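Cellulase, glycosyl hydrolase family 5, TPS linker, domain X (Spirochaeta thermophila, PDB 5E9P) is the type A carbohydrate-binding module of a family 5 cellulase and binds cellulose and xylan, which would keep the enzyme on its substrate. Local coordinates at residues 37-40 against 44-47. Sequence-based numbering, arbitrary orientation.
Sequences VNSW and LLEI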
loop_
_atom_site.group_PDB
_atom_site.type_symbol
_atom_site.label_atom_id
_atom_site.label_comp_id
_atom_site.label_asym_id
_atom_site.label_seq_id
_atom_site.Cartn_x
_atom_site.Cartn_y
_atom_site.Cartn_z
ATOM N N VAL A 37 2.041 -0.042 -6.710
ATOM C CA VAL A 37 0.868 -0.266 -5.865
ATOM C C VAL A 37 -0.333 -0.082 -6.762
ATOM O O VAL A 37 -0.411 0.901 -7.522
ATOM C CB VAL A 37 0.824 0.725 -4.682
ATOM C CG1 VAL A 37 -0.425 0.519 -3.863
ATOM C CG2 VAL A 37 2.099 0.682 -3.865
ATOM N N ASN A 38 -1.304 -0.997 -6.698
ATOM C CA ASN A 38 -2.517 -0.894 -7.501
ATOM C C ASN A 38 -3.683 -1.307 -6.633
ATOM O O ASN A 38 -3.574 -2.260 -5.855
ATOM C CB ASN A 38 -2.420 -1.800 -8.747
ATOM C CG ASN A 38 -3.384 -1.413 -9.800
ATOM O OD1 ASN A 38 -3.602 -0.228 -10.050
ATOM N ND2 ASN A 38 -3.948 -2.364 -10.481
ATOM N N SER A 39 -4.831 -0.620 -6.762
ATOM C CA SER A 39 -5.983 -0.984 -5.968
ATOM C C SER A 39 -7.261 -0.608 -6.675
ATOM O O SER A 39 -7.260 0.271 -7.554
ATOM C CB SER A 39 -5.934 -0.342 -4.592
ATOM O OG SER A 39 -5.957 1.100 -4.653
ATOM N N TRP A 40 -8.365 -1.225 -6.258
ATOM C CA TRP A 40 -9.703 -0.765 -6.631
ATOM C C TRP A 40 -10.682 -1.285 -5.624
ATOM O O TRP A 40 -10.407 -2.164 -4.798
ATOM C CB TRP A 40 -10.095 -1.178 -8.049
ATOM C CG TRP A 40 -10.067 -2.629 -8.340
ATOM C CD1 TRP A 40 -10.925 -3.629 -7.889
ATOM C CD2 TRP A 40 -9.121 -3.299 -9.166
ATOM N NE1 TRP A 40 -10.546 -4.833 -8.390
ATOM C CE2 TRP A 40 -9.448 -4.678 -9.162
ATOM C CE3 TRP A 40 -8.027 -2.870 -9.954
ATOM C CZ2 TRP A 40 -8.764 -5.603 -9.900
ATOM C CZ3 TRP A 40 -7.351 -3.797 -10.656
ATOM C CH2 TRP A 40 -7.700 -5.147 -10.633
ATOM N N LEU A 44 -10.379 3.476 1.197
ATOM C CA LEU A 44 -9.118 4.187 1.497
ATOM C C LEU A 44 -7.956 3.282 1.266
ATOM O O LEU A 44 -7.966 2.121 1.677
ATOM C CB LEU A 44 -9.123 4.645 2.944
ATOM C CG LEU A 44 -7.934 5.434 3.429
ATOM C CD1 LEU A 44 -7.817 6.767 2.714
ATOM C CD2 LEU A 44 -7.994 5.647 4.929
ATOM N N LEU A 45 -6.916 3.874 0.641
ATOM C CA LEU A 45 -5.564 3.293 0.697
ATOM C C LEU A 45 -4.639 4.493 0.877
ATOM O O LEU A 45 -4.447 5.239 -0.077
ATOM C CB LEU A 45 -5.189 2.499 -0.531
ATOM C CG LEU A 45 -3.901 1.655 -0.331
ATOM C CD1 LEU A 45 -4.127 0.491 0.597
ATOM C CD2 LEU A 45 -3.390 1.181 -1.671
ATOM N N GLU A 46 -4.135 4.668 2.103
ATOM C CA GLU A 46 -3.200 5.761 2.327
ATOM C C GLU A 46 -1.855 5.186 2.694
ATOM O O GLU A 46 -1.792 4.206 3.463
ATOM C CB GLU A 46 -3.724 6.785 3.282
ATOM C CG GLU A 46 -4.087 6.251 4.586
ATOM C CD GLU A 46 -4.673 7.252 5.609
ATOM O OE1 GLU A 46 -4.771 8.442 5.285
ATOM O OE2 GLU A 46 -4.961 6.814 6.778
ATOM N N ILE A 47 -0.814 5.750 2.138
ATOM C CA ILE A 47 0.538 5.261 2.347
ATOM C C ILE A 47 1.384 6.455 2.773
ATOM O O ILE A 47 1.511 7.421 2.024
ATOM C CB ILE A 47 1.126 4.527 1.121
ATOM C CG1 ILE A 47 0.155 3.442 0.655
ATOM C CG2 ILE A 47 2.487 3.985 1.528
ATOM C CD1 ILE A 47 0.592 2.747 -0.628
#
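V37 and S39 face L45 and I47 across the core of a jelly-roll beta sandwich. Strand 36-40 belongs to one sheet and strand 44-47 to the other. Segments 37-40 and 44-47 run nearly antiparallel (160°), their axes 8.7 Å apart at closest approach. The contact is made by side chains alone. Packing is tightest where V37 CG1 meets L45 CD2 at 3.7 Å, the two side chains crossing at a slant. V37 CG1 lies anti to its own N (chi1 177°), which sets it against L45. V37 and I47 meet tip to tip and less closely, with I47 CD1 4.1 Å from V37 CG1. I72 and Y74 of strand 70-76, next in its own sheet, touch L45, and V83 touches it from the facing one. The outer faces are the solvent side. N38 and W40 point their CB atoms out of one sheet, L44 and E46 out of the other. Exposed W40 stacks on H82 on the outer face. S39 is a buried polar residue beside the apolar contact. Its hydroxyl is hydrogen-bonded to the backbone N of N54, while S39 OG touches the L45 CD2 methyl at 3.9 Å.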